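Local coordinates for Galactose/lactose metabolism regulatory protein GAL80 (Saccharomyces cerevisiae, PDB 3BTV) that represses the galactose and lactose metabolic genes of yeast by binding the activator GAL4 and blocking its transcriptional activation when no inducing sugar is present, at residues 23-28 / 33-38; 48-53 / 90-95; 121-126 / 373-378; 133-138 / 407-412. The protein carries 1 engineered substitution. All coordinates share one frame; numbering follows the deposited sequence.

Contact 1 (23-28 / 33-38); sequences VGFVGL and GWAIKT
The methyl group of A35 is the bump of this contact, set into a hollow made by the end of strand 21-26 and the turn after it. Its CB lies 3.7 Å from F25 CE1, meeting that ring obliquely, and 3.5 Å from G27 O. L28 closes the hollow from a further side: with CG anti to the backbone N (chi1 173°), its CD1 reaches back over the backbone of 33-38, 3.7 Å from I36 N and 4.0 Å from I36 CD1. G27 has a positive phi of 112°, which suits a residue without CB, and its carbonyl oxygen forms part of the hollow around the A35 methyl. A water lies between the segments, 3.2 Å from G27 O, to which it can donate, and accepts a weak bond from I36 N at 3.0 Å; no direct hydrogen bond joins them. Outside the two segments, A96 touches both F25 and A35, and L70 packs on I36. The sequence VGFVGL places glycine-rich backbone at the end of the first parallel strand, and helix 39-45 follows the turn, as in the dinucleotide-binding beta-alpha unit of a Rossmann fold, here of the GFO/IDH/MocA oxidoreductase family.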
loop_
_atom_site.group_PDB
_atom_site.type_symbol
_atom_site.label_atom_id
_atom_site.label_comp_id
_atom_site.label_asym_id
_atom_site.label_seq_id
_atom_site.Cartn_x
_atom_site.Cartn_y
_atom_site.Cartn_z
ATOM N N VAL B 23 -18.758 -11.253 38.643
ATOM C CA VAL B 23 -18.161 -10.144 37.900
ATOM C C VAL B 23 -18.419 -8.760 38.497
ATOM O O VAL B 23 -19.565 -8.376 38.719
ATOM C CB VAL B 23 -18.656 -10.143 36.435
ATOM C CG1 VAL B 23 -17.995 -9.025 35.642
ATOM C CG2 VAL B 23 -18.390 -11.490 35.791
ATOM N N GLY B 24 -17.338 -8.016 38.732
ATOM C CA GLY B 24 -17.404 -6.626 39.161
ATOM C C GLY B 24 -17.128 -5.689 37.993
ATOM O O GLY B 24 -16.134 -5.837 37.282
ATOM N N PHE B 25 -18.001 -4.707 37.805
ATOM C CA PHE B 25 -17.949 -3.887 36.603
ATOM C C PHE B 25 -17.713 -2.394 36.856
ATOM O O PHE B 25 -18.439 -1.748 37.621
ATOM C CB PHE B 25 -19.234 -4.075 35.812
ATOM C CG PHE B 25 -19.013 -4.187 34.348
ATOM C CD1 PHE B 25 -18.829 -3.055 33.579
ATOM C CD2 PHE B 25 -18.969 -5.427 33.740
ATOM C CE1 PHE B 25 -18.614 -3.155 32.225
ATOM C CE2 PHE B 25 -18.750 -5.537 32.389
ATOM C CZ PHE B 25 -18.576 -4.400 31.627
ATOM N N VAL B 26 -16.692 -1.856 36.200
ATOM C CA VAL B 26 -16.465 -0.418 36.173
ATOM C C VAL B 26 -16.746 0.114 34.771
ATOM O O VAL B 26 -16.030 -0.212 33.821
ATOM C CB VAL B 26 -15.012 -0.065 36.525
ATOM C CG1 VAL B 26 -14.838 1.446 36.560
ATOM C CG2 VAL B 26 -14.618 -0.671 37.860
ATOM N N GLY B 27 -17.786 0.930 34.636
ATOM C CA GLY B 27 -18.067 1.570 33.363
ATOM C C GLY B 27 -19.342 1.071 32.720
ATOM O O GLY B 27 -19.609 1.343 31.548
ATOM N N LEU B 28 -20.130 0.331 33.491
ATOM C CA LEU B 28 -21.420 -0.151 33.009
ATOM C C LEU B 28 -22.531 0.821 33.385
ATOM O O LEU B 28 -22.725 1.129 34.556
ATOM C CB LEU B 28 -21.734 -1.529 33.582
ATOM C CG LEU B 28 -23.146 -2.004 33.252
ATOM C CD1 LEU B 28 -23.379 -1.952 31.738
ATOM C CD2 LEU B 28 -23.381 -3.403 33.810
ATOM N N GLY B 33 -23.266 4.792 27.389
ATOM C CA GLY B 33 -22.027 4.057 27.210
ATOM C C GLY B 33 -22.160 2.842 26.314
ATOM O O GLY B 33 -23.246 2.524 25.828
ATOM N N TRP B 34 -21.049 2.149 26.099
ATOM C CA TRP B 34 -21.040 1.007 25.195
ATOM C C TRP B 34 -20.902 -0.332 25.913
ATOM O O TRP B 34 -21.090 -1.382 25.306
ATOM C CB TRP B 34 -19.941 1.162 24.147
ATOM C CG TRP B 34 -18.574 0.923 24.675
ATOM C CD1 TRP B 34 -17.792 -0.174 24.459
ATOM C CD2 TRP B 34 -17.816 1.802 25.511
ATOM N NE1 TRP B 34 -16.591 -0.030 25.109
ATOM C CE2 TRP B 34 -16.581 1.174 25.764
ATOM C CE3 TRP B 34 -18.061 3.060 26.073
ATOM C CZ2 TRP B 34 -15.593 1.762 26.553
ATOM C CZ3 TRP B 34 -17.077 3.642 26.856
ATOM C CH2 TRP B 34 -15.860 2.993 27.089
ATOM N N ALA B 35 -20.577 -0.307 27.203
ATOM C CA ALA B 35 -20.532 -1.549 27.955
ATOM C C ALA B 35 -21.932 -2.146 27.972
ATOM O O ALA B 35 -22.102 -3.360 27.873
ATOM C CB ALA B 35 -20.039 -1.307 29.361
ATOM N N ILE B 36 -22.934 -1.276 28.087
ATOM C CA ILE B 36 -24.326 -1.706 28.082
ATOM C C ILE B 36 -24.707 -2.336 26.738
ATOM O O ILE B 36 -25.585 -3.196 26.669
ATOM C CB ILE B 36 -25.279 -0.535 28.399
ATOM C CG1 ILE B 36 -26.707 -1.046 28.579
ATOM C CG2 ILE B 36 -25.216 0.525 27.308
ATOM C CD1 ILE B 36 -26.869 -1.983 29.762
ATOM N N LYS B 37 -24.021 -1.919 25.679
ATOM C CA LYS B 37 -24.348 -2.375 24.331
ATOM C C LYS B 37 -23.544 -3.591 23.861
ATOM O O LYS B 37 -23.915 -4.235 22.877
ATOM C CB LYS B 37 -24.192 -1.226 23.330
ATOM C CG LYS B 37 -25.127 -0.050 23.589
ATOM C CD LYS B 37 -24.844 1.101 22.629
ATOM C CE LYS B 37 -25.642 2.348 22.994
ATOM N NZ LYS B 37 -25.311 3.505 22.108
ATOM N N THR B 38 -22.456 -3.911 24.554
ATOM C CA THR B 38 -21.593 -5.009 24.126
ATOM C C THR B 38 -21.386 -6.036 25.224
ATOM O O THR B 38 -21.802 -7.179 25.095
ATOM C CB THR B 38 -20.218 -4.500 23.658
ATOM O OG1 THR B 38 -19.650 -3.652 24.668
ATOM C CG2 THR B 38 -20.358 -3.724 22.357
HETATM O O HOH W 1 -22.307 1.044 29.902
#

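Contact 2 (48-53 / 90-95); sequences SQFQIT and IDMIVI
F50 meets M92 over strand 21-26, which runs between their two strands. At the start of strand 50-56, the F50 side chain leans toward strand 92-95 with CG anti to the carbonyl carbon (chi1 -65°), which brings CE2 to 4.4 Å from M92 SD. The sulfur approaches the ring obliquely, and the contact is a loose apolar one. M92 reaches out to it with a chain extended through its first two torsions, before the terminal methyl turns aside. The same phenyl ring stands edge-to-face with Y372 of helix 363-380, and I375 of that helix touches M92, so both side chains lie beneath one helix. The CA atoms of F50 and M92 are 9.3 Å apart, the spacing of strands that are second neighbours: in the parallel Rossmann sheet, V23 of the intervening strand is bonded through its backbone to Q51 and T53, and G24 to M92 and V94. At T53 the segments come closer, with the CA atoms of T53 and I90 6.6 Å apart. T53 OG1 lies 4.3 Å from I90 CA and 4.4 Å from I90 CG1, a distant van der Waals approach, while its hydrogen bond is made with the carbonyl oxygen of T89, the residue just before I90.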
loop_
_atom_site.group_PDB
_atom_site.type_symbol
_atom_site.label_atom_id
_atom_site.label_comp_id
_atom_site.label_asym_id
_atom_site.label_seq_id
_atom_site.Cartn_x
_atom_site.Cartn_y
_atom_site.Cartn_z
ATOM N N SER B 48 -25.596 -18.237 33.177
ATOM C CA SER B 48 -25.108 -19.357 33.967
ATOM C C SER B 48 -23.655 -19.143 34.365
ATOM O O SER B 48 -23.313 -19.163 35.552
ATOM C CB SER B 48 -25.241 -20.658 33.178
ATOM O OG SER B 48 -26.547 -20.791 32.648
ATOM N N GLN B 49 -22.809 -18.924 33.362
ATOM C CA GLN B 49 -21.370 -18.817 33.571
ATOM C C GLN B 49 -20.932 -17.509 34.224
ATOM O O GLN B 49 -19.842 -17.436 34.789
ATOM C CB GLN B 49 -20.620 -18.996 32.249
ATOM C CG GLN B 49 -20.814 -20.342 31.583
ATOM C CD GLN B 49 -21.852 -20.300 30.483
ATOM O OE1 GLN B 49 -21.606 -20.757 29.368
ATOM N NE2 GLN B 49 -23.019 -19.741 30.787
ATOM N N PHE B 50 -21.770 -16.479 34.138
ATOM C CA PHE B 50 -21.410 -15.168 34.671
ATOM C C PHE B 50 -22.536 -14.515 35.458
ATOM O O PHE B 50 -23.705 -14.608 35.086
ATOM C CB PHE B 50 -20.993 -14.228 33.540
ATOM C CG PHE B 50 -19.741 -14.647 32.818
ATOM C CD1 PHE B 50 -19.816 -15.313 31.602
ATOM C CD2 PHE B 50 -18.493 -14.359 33.343
ATOM C CE1 PHE B 50 -18.669 -15.695 30.925
ATOM C CE2 PHE B 50 -17.341 -14.733 32.675
ATOM C CZ PHE B 50 -17.429 -15.401 31.463
ATOM N N GLN B 51 -22.169 -13.838 36.539
ATOM C CA GLN B 51 -23.115 -13.047 37.308
ATOM C C GLN B 51 -22.478 -11.747 37.790
ATOM O O GLN B 51 -21.374 -11.750 38.334
ATOM C CB GLN B 51 -23.646 -13.848 38.499
ATOM C CG GLN B 51 -24.872 -14.691 38.185
ATOM C CD GLN B 51 -26.022 -13.860 37.649
ATOM O OE1 GLN B 51 -26.129 -13.630 36.444
ATOM N NE2 GLN B 51 -26.893 -13.408 38.544
ATOM N N ILE B 52 -23.182 -10.638 37.588
ATOM C CA ILE B 52 -22.711 -9.335 38.042
ATOM C C ILE B 52 -23.038 -9.116 39.515
ATOM O O ILE B 52 -24.178 -8.816 39.872
ATOM C CB ILE B 52 -23.313 -8.200 37.191
ATOM C CG1 ILE B 52 -22.748 -8.254 35.765
ATOM C CG2 ILE B 52 -23.030 -6.849 37.814
ATOM C CD1 ILE B 52 -23.340 -7.212 34.828
ATOM N N THR B 53 -22.029 -9.264 40.367
ATOM C CA THR B 53 -22.224 -9.168 41.807
ATOM C C THR B 53 -21.771 -7.822 42.365
ATOM O O THR B 53 -22.053 -7.492 43.515
ATOM C CB THR B 53 -21.469 -10.285 42.548
ATOM O OG1 THR B 53 -20.056 -10.085 42.406
ATOM C CG2 THR B 53 -21.851 -11.651 41.991
ATOM N N ILE B 90 -16.232 -10.676 44.340
ATOM C CA ILE B 90 -15.832 -10.476 42.948
ATOM C C ILE B 90 -14.755 -11.452 42.480
ATOM O O ILE B 90 -13.715 -11.604 43.122
ATOM C CB ILE B 90 -15.296 -9.051 42.716
ATOM C CG1 ILE B 90 -16.307 -8.005 43.186
ATOM C CG2 ILE B 90 -14.958 -8.849 41.244
ATOM C CD1 ILE B 90 -15.756 -6.589 43.187
ATOM N N ASP B 91 -15.000 -12.092 41.341
ATOM C CA ASP B 91 -14.043 -13.034 40.762
ATOM C C ASP B 91 -13.349 -12.451 39.533
ATOM O O ASP B 91 -12.155 -12.667 39.312
ATOM C CB ASP B 91 -14.746 -14.331 40.375
ATOM C CG ASP B 91 -15.521 -14.933 41.522
ATOM O OD1 ASP B 91 -15.077 -14.792 42.682
ATOM O OD2 ASP B 91 -16.574 -15.553 41.259
ATOM N N MET B 92 -14.111 -11.726 38.725
ATOM C CA MET B 92 -13.562 -11.083 37.542
ATOM C C MET B 92 -13.901 -9.600 37.510
ATOM O O MET B 92 -15.070 -9.221 37.592
ATOM C CB MET B 92 -14.076 -11.752 36.270
ATOM C CG MET B 92 -13.708 -10.981 35.001
ATOM S SD MET B 92 -14.240 -11.762 33.456
ATOM C CE MET B 92 -13.128 -13.156 33.396
ATOM N N ILE B 93 -12.878 -8.763 37.387
ATOM C CA ILE B 93 -13.098 -7.327 37.265
ATOM C C ILE B 93 -13.010 -6.913 35.802
ATOM O O ILE B 93 -12.078 -7.297 35.094
ATOM C CB ILE B 93 -12.100 -6.516 38.118
ATOM C CG1 ILE B 93 -12.421 -6.691 39.607
ATOM C CG2 ILE B 93 -12.144 -5.048 37.743
ATOM C CD1 ILE B 93 -11.378 -6.104 40.539
ATOM N N VAL B 94 -14.003 -6.152 35.351
ATOM C CA VAL B 94 -14.014 -5.633 33.992
ATOM C C VAL B 94 -13.916 -4.115 34.027
ATOM O O VAL B 94 -14.697 -3.455 34.704
ATOM C CB VAL B 94 -15.302 -6.022 33.246
ATOM C CG1 VAL B 94 -15.220 -5.577 31.795
ATOM C CG2 VAL B 94 -15.523 -7.517 33.327
ATOM N N ILE B 95 -12.941 -3.564 33.315
ATOM C CA ILE B 95 -12.815 -2.116 33.199
ATOM C C ILE B 95 -13.244 -1.682 31.800
ATOM O O ILE B 95 -12.568 -1.978 30.811
ATOM C CB ILE B 95 -11.379 -1.640 33.461
ATOM C CG1 ILE B 95 -11.100 -1.578 34.960
ATOM C CG2 ILE B 95 -11.164 -0.260 32.881
ATOM C CD1 ILE B 95 -10.848 -2.913 35.585
#

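Contact 3 (121-126 / 373-378); sequences YLFVEW and QSISDF
Y121 and F378 touch at the far end of the tyrosine, where Y121 OH lies 3.7 Å from F378 CE2. The phenyl carbon sits at the edge of the tyrosine ring, near its plane, and the two side chains are set at a slant, with Y121 CE2 and F378 CE2 4.1 Å apart. Seen from the phenyl ring, the hydroxyl comes in obliquely. A second, looser contact joins F123 and I375: the ring carbon F123 CE1 and the methyl CD1 of I375 are 4.3 Å apart, in an oblique approach. No hydrogen bond crosses between the segments.

With CG anti to the backbone N (chi1 162°), F378 carries its ring to the hydroxyl end of Y121, while I375 extends its chain (chi2 -179°) to carry CD1 out toward F123. In the next shell, the hydroxyl of Y121 is hydrogen-bonded to H379, the residue after F378, so the tyrosine is tied to the helix by a polar bond as well as by packing. The F378 ring has I375 O in its plane at one edge and meets F392 edge-to-face, while F123 meets the ring of H39.

Y121 and F123 both touch I150 of the adjoining strand 148-152. Helix 363-380, from far later in the chain, packs against the face of the parallel Rossmann sheet that carries these two aromatics, over strand 121-125 where it lies between strands 92-95 and 148-152.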
loop_
_atom_site.group_PDB
_atom_site.type_symbol
_atom_site.label_atom_id
_atom_site.label_comp_id
_atom_site.label_asym_id
_atom_site.label_seq_id
_atom_site.Cartn_x
_atom_site.Cartn_y
_atom_site.Cartn_z
ATOM N N TYR B 121 -9.531 -12.824 37.700
ATOM C CA TYR B 121 -9.486 -12.260 36.362
ATOM C C TYR B 121 -9.559 -10.749 36.313
ATOM O O TYR B 121 -10.332 -10.126 37.042
ATOM C CB TYR B 121 -10.622 -12.833 35.518
ATOM C CG TYR B 121 -10.603 -14.336 35.402
ATOM C CD1 TYR B 121 -11.500 -15.119 36.121
ATOM C CD2 TYR B 121 -9.687 -14.976 34.579
ATOM C CE1 TYR B 121 -11.486 -16.499 36.018
ATOM C CE2 TYR B 121 -9.664 -16.354 34.470
ATOM C CZ TYR B 121 -10.564 -17.111 35.191
ATOM O OH TYR B 121 -10.537 -18.482 35.080
ATOM N N LEU B 122 -8.756 -10.169 35.427
ATOM C CA LEU B 122 -8.854 -8.749 35.119
ATOM C C LEU B 122 -9.047 -8.558 33.622
ATOM O O LEU B 122 -8.211 -8.972 32.813
ATOM C CB LEU B 122 -7.620 -7.984 35.591
ATOM C CG LEU B 122 -7.627 -6.508 35.183
ATOM C CD1 LEU B 122 -8.801 -5.776 35.847
ATOM C CD2 LEU B 122 -6.298 -5.842 35.536
ATOM N N PHE B 123 -10.154 -7.926 33.260
ATOM C CA PHE B 123 -10.541 -7.764 31.865
ATOM C C PHE B 123 -10.496 -6.276 31.527
ATOM O O PHE B 123 -11.224 -5.482 32.125
ATOM C CB PHE B 123 -11.963 -8.300 31.693
ATOM C CG PHE B 123 -12.421 -8.410 30.263
ATOM C CD1 PHE B 123 -13.603 -9.073 29.961
ATOM C CD2 PHE B 123 -11.689 -7.861 29.232
ATOM C CE1 PHE B 123 -14.042 -9.185 28.653
ATOM C CE2 PHE B 123 -12.121 -7.974 27.917
ATOM C CZ PHE B 123 -13.298 -8.630 27.628
ATOM N N VAL B 124 -9.635 -5.900 30.581
ATOM C CA VAL B 124 -9.502 -4.497 30.175
ATOM C C VAL B 124 -9.720 -4.348 28.685
ATOM O O VAL B 124 -9.340 -5.219 27.908
ATOM C CB VAL B 124 -8.115 -3.909 30.560
ATOM C CG1 VAL B 124 -8.033 -2.426 30.207
ATOM C CG2 VAL B 124 -7.848 -4.103 32.060
ATOM N N GLU B 125 -10.328 -3.241 28.278
ATOM C CA GLU B 125 -10.508 -2.977 26.855
ATOM C C GLU B 125 -9.260 -2.406 26.210
ATOM O O GLU B 125 -8.427 -1.803 26.881
ATOM C CB GLU B 125 -11.689 -2.042 26.636
ATOM C CG GLU B 125 -13.009 -2.729 26.886
ATOM C CD GLU B 125 -14.175 -1.898 26.428
ATOM O OE1 GLU B 125 -14.206 -0.697 26.778
ATOM O OE2 GLU B 125 -15.052 -2.444 25.717
ATOM N N TRP B 126 -9.122 -2.636 24.909
ATOM C CA TRP B 126 -8.069 -2.005 24.120
ATOM C C TRP B 126 -8.537 -0.588 23.807
ATOM O O TRP B 126 -9.701 -0.396 23.478
ATOM C CB TRP B 126 -7.818 -2.788 22.827
ATOM C CG TRP B 126 -6.781 -2.139 21.958
ATOM C CD1 TRP B 126 -7.006 -1.370 20.864
ATOM C CD2 TRP B 126 -5.362 -2.171 22.144
ATOM N NE1 TRP B 126 -5.821 -0.918 20.354
ATOM C CE2 TRP B 126 -4.792 -1.394 21.124
ATOM C CE3 TRP B 126 -4.519 -2.772 23.083
ATOM C CZ2 TRP B 126 -3.411 -1.214 20.998
ATOM C CZ3 TRP B 126 -3.152 -2.598 22.957
ATOM C CH2 TRP B 126 -2.611 -1.818 21.930
ATOM N N GLN B 373 -17.424 -16.181 25.906
ATOM C CA GLN B 373 -17.600 -17.622 25.796
ATOM C C GLN B 373 -16.258 -18.340 25.944
ATOM O O GLN B 373 -16.146 -19.318 26.685
ATOM C CB GLN B 373 -18.266 -17.986 24.466
ATOM C CG GLN B 373 -18.626 -19.454 24.322
ATOM C CD GLN B 373 -19.848 -19.842 25.137
ATOM O OE1 GLN B 373 -19.747 -20.572 26.125
ATOM N NE2 GLN B 373 -21.013 -19.343 24.731
ATOM N N SER B 374 -15.239 -17.842 25.254
ATOM C CA SER B 374 -13.928 -18.479 25.285
ATOM C C SER B 374 -13.327 -18.410 26.692
ATOM O O SER B 374 -12.510 -19.251 27.076
ATOM C CB SER B 374 -12.987 -17.863 24.237
ATOM O OG SER B 374 -12.335 -16.703 24.727
ATOM N N ILE B 375 -13.753 -17.419 27.466
ATOM C CA ILE B 375 -13.270 -17.269 28.831
ATOM C C ILE B 375 -13.812 -18.374 29.745
ATOM O O ILE B 375 -13.043 -19.103 30.370
ATOM C CB ILE B 375 -13.627 -15.892 29.410
ATOM C CG1 ILE B 375 -12.848 -14.795 28.686
ATOM C CG2 ILE B 375 -13.320 -15.849 30.909
ATOM C CD1 ILE B 375 -13.113 -13.394 29.211
ATOM N N SER B 376 -15.134 -18.503 29.811
ATOM C CA SER B 376 -15.749 -19.515 30.659
ATOM C C SER B 376 -15.335 -20.926 30.247
ATOM O O SER B 376 -15.127 -21.786 31.094
ATOM C CB SER B 376 -17.273 -19.386 30.652
ATOM O OG SER B 376 -17.828 -19.919 29.469
ATOM N N ASP B 377 -15.209 -21.157 28.946
ATOM C CA ASP B 377 -14.787 -22.459 28.448
ATOM C C ASP B 377 -13.400 -22.811 28.955
ATOM O O ASP B 377 -13.109 -23.968 29.249
ATOM C CB ASP B 377 -14.812 -22.482 26.926
ATOM C CG ASP B 377 -16.217 -22.540 26.377
ATOM O OD1 ASP B 377 -17.169 -22.371 27.168
ATOM O OD2 ASP B 377 -16.369 -22.758 25.159
ATOM N N PHE B 378 -12.539 -21.807 29.035
ATOM C CA PHE B 378 -11.252 -21.972 29.682
ATOM C C PHE B 378 -11.502 -22.217 31.157
ATOM O O PHE B 378 -10.934 -23.125 31.762
ATOM C CB PHE B 378 -10.408 -20.712 29.503
ATOM C CG PHE B 378 -9.252 -20.597 30.471
ATOM C CD1 PHE B 378 -8.147 -21.434 30.367
ATOM C CD2 PHE B 378 -9.259 -19.630 31.466
ATOM C CE1 PHE B 378 -7.078 -21.322 31.252
ATOM C CE2 PHE B 378 -8.191 -19.511 32.354
ATOM C CZ PHE B 378 -7.102 -20.360 32.245
#

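Contact 4 (133-138 / 407-412); sequences DQAESI and DALILH
A135 and H412 meet through a CH-pi contact: the methyl CB lies over one face of the imidazole, 4.0 Å from the ring centroid and 28° off its normal. The nearest ring atom is H412 CD2, 3.6 Å from A135 CB. Chi1 of -93°, away from a staggered value, places the imidazole beside A135, and chi2 turns a face to the methyl. L409, one turn earlier, fills the other part of the interface. Its CG is anti to the backbone N, and the second torsion sends CD1 to 3.6 Å from E136 CG, with A135 CB at 4.1 Å. The E136 chain is extended beyond CG and crosses the leucine side chain at about a right angle, so its aliphatic part does the touching. The helix segments 133-138 and 407-412 run nearly antiparallel, at 161°, with axes 9.8 Å apart and A135 nearest L409.

On the outer side of the contact, the E136 carboxylate has R413 as a long, weak ionic partner. H412 NE2 makes a weak hydrogen bond with the backbone N of A129, and the W126 ring also meets the imidazole. If NE2 accepts this weak bond, it carries no proton, which would be consistent with a neutral imidazole; the interface between the Rossmann helix and helix 405-424 is held by dispersion and CH-pi contact, without a hydrogen bond between the segments.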
loop_
_atom_site.group_PDB
_atom_site.type_symbol
_atom_site.label_atom_id
_atom_site.label_comp_id
_atom_site.label_asym_id
_atom_site.label_seq_id
_atom_site.Cartn_x
_atom_site.Cartn_y
_atom_site.Cartn_z
ATOM N N ASP B 133 4.754 3.382 28.184
ATOM C CA ASP B 133 5.150 3.529 29.587
ATOM C C ASP B 133 4.032 3.131 30.545
ATOM O O ASP B 133 4.230 2.290 31.425
ATOM C CB ASP B 133 5.599 4.960 29.878
ATOM C CG ASP B 133 7.008 5.236 29.393
ATOM O OD1 ASP B 133 7.755 4.263 29.148
ATOM O OD2 ASP B 133 7.371 6.422 29.261
ATOM N N GLN B 134 2.859 3.738 30.376
ATOM C CA GLN B 134 1.685 3.373 31.168
ATOM C C GLN B 134 1.355 1.893 31.024
ATOM O O GLN B 134 1.039 1.226 32.010
ATOM C CB GLN B 134 0.461 4.181 30.725
ATOM C CG GLN B 134 0.310 5.545 31.376
ATOM C CD GLN B 134 -1.079 6.149 31.170
ATOM O OE1 GLN B 134 -1.918 5.603 30.442
ATOM N NE2 GLN B 134 -1.326 7.278 31.821
ATOM N N ALA B 135 1.395 1.389 29.786
ATOM C CA ALA B 135 1.012 -0.002 29.531
ATOM C C ALA B 135 1.918 -0.961 30.306
ATOM O O ALA B 135 1.453 -1.914 30.938
ATOM C CB ALA B 135 1.044 -0.311 28.022
ATOM N N GLU B 136 3.217 -0.690 30.263
ATOM C CA GLU B 136 4.184 -1.482 31.016
ATOM C C GLU B 136 3.958 -1.439 32.520
ATOM O O GLU B 136 4.065 -2.464 33.196
ATOM C CB GLU B 136 5.615 -1.089 30.646
ATOM C CG GLU B 136 6.080 -1.830 29.404
ATOM C CD GLU B 136 7.280 -1.198 28.736
ATOM O OE1 GLU B 136 7.772 -0.162 29.239
ATOM O OE2 GLU B 136 7.727 -1.743 27.701
ATOM N N SER B 137 3.605 -0.272 33.048
ATOM C CA SER B 137 3.310 -0.165 34.479
ATOM C C SER B 137 2.116 -1.013 34.850
ATOM O O SER B 137 2.122 -1.697 35.872
ATOM C CB SER B 137 3.031 1.279 34.889
ATOM O OG SER B 137 4.217 2.049 34.867
ATOM N N ILE B 138 1.082 -0.944 34.017
ATOM C CA ILE B 138 -0.135 -1.697 34.265
ATOM C C ILE B 138 0.152 -3.190 34.170
ATOM O O ILE B 138 -0.304 -3.969 35.014
ATOM C CB ILE B 138 -1.249 -1.324 33.263
ATOM C CG1 ILE B 138 -1.679 0.134 33.476
ATOM C CG2 ILE B 138 -2.443 -2.262 33.428
ATOM C CD1 ILE B 138 -2.610 0.671 32.413
ATOM N N ASP B 407 -0.474 -9.770 25.361
ATOM C CA ASP B 407 -0.785 -9.539 23.956
ATOM C C ASP B 407 -1.006 -8.045 23.730
ATOM O O ASP B 407 -0.560 -7.486 22.737
ATOM C CB ASP B 407 -2.010 -10.351 23.536
ATOM C CG ASP B 407 -1.761 -11.853 23.595
ATOM O OD1 ASP B 407 -0.915 -12.351 22.825
ATOM O OD2 ASP B 407 -2.411 -12.539 24.418
ATOM N N ALA B 408 -1.690 -7.396 24.665
ATOM C CA ALA B 408 -1.875 -5.946 24.602
ATOM C C ALA B 408 -0.531 -5.224 24.618
ATOM O O ALA B 408 -0.295 -4.313 23.830
ATOM C CB ALA B 408 -2.741 -5.459 25.773
ATOM N N LEU B 409 0.347 -5.639 25.524
ATOM C CA LEU B 409 1.643 -4.980 25.696
ATOM C C LEU B 409 2.463 -5.044 24.405
ATOM O O LEU B 409 2.993 -4.039 23.937
ATOM C CB LEU B 409 2.396 -5.624 26.862
ATOM C CG LEU B 409 3.715 -4.979 27.281
ATOM C CD1 LEU B 409 3.493 -3.522 27.640
ATOM C CD2 LEU B 409 4.309 -5.753 28.451
ATOM N N ILE B 410 2.533 -6.229 23.814
ATOM C CA ILE B 410 3.248 -6.417 22.563
ATOM C C ILE B 410 2.678 -5.505 21.461
ATOM O O ILE B 410 3.421 -4.896 20.688
ATOM C CB ILE B 410 3.203 -7.896 22.143
ATOM C CG1 ILE B 410 4.045 -8.739 23.107
ATOM C CG2 ILE B 410 3.638 -8.069 20.679
ATOM C CD1 ILE B 410 3.705 -10.223 23.080
ATOM N N LEU B 411 1.361 -5.389 21.411
ATOM C CA LEU B 411 0.719 -4.501 20.449
ATOM C C LEU B 411 1.117 -3.045 20.725
ATOM O O LEU B 411 1.432 -2.279 19.802
ATOM C CB LEU B 411 -0.802 -4.662 20.519
ATOM C CG LEU B 411 -1.623 -3.920 19.461
ATOM C CD1 LEU B 411 -1.066 -4.161 18.072
ATOM C CD2 LEU B 411 -3.096 -4.354 19.538
ATOM N N HIS B 412 1.114 -2.664 22.002
ATOM C CA HIS B 412 1.566 -1.326 22.363
ATOM C C HIS B 412 3.000 -1.062 21.895
ATOM O O HIS B 412 3.310 0.038 21.449
ATOM C CB HIS B 412 1.459 -1.082 23.866
ATOM C CG HIS B 412 0.176 -0.435 24.277
ATOM N ND1 HIS B 412 -0.162 0.848 23.904
ATOM C CD2 HIS B 412 -0.854 -0.894 25.028
ATOM C CE1 HIS B 412 -1.349 1.149 24.401
ATOM N NE2 HIS B 412 -1.792 0.109 25.084
#

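All four contacts are largely buried, and none has a direct hydrogen bond between its segments. Contacts 1, 2 and 3 share one parallel sheet: strand 21-26 bonds through its backbone to both strands of contact 2, and strand 92-95 likewise to strand 121-125. Contact 1 includes a water, at a strand end; in contact 2 F50 and M92 lie against helix 363-380, and contact 3 packs that helix itself on the sheet through aromatic and aliphatic side chains. Contact 4 stands apart as a helix pair with a glutamate at its partly exposed edge; its centre is about 17 Å from that of contact 3, but W126 links them by packing on L411 and A408. A hydrogen bond from W34 NE1 to E125 OE2 joins contacts 1 and 3.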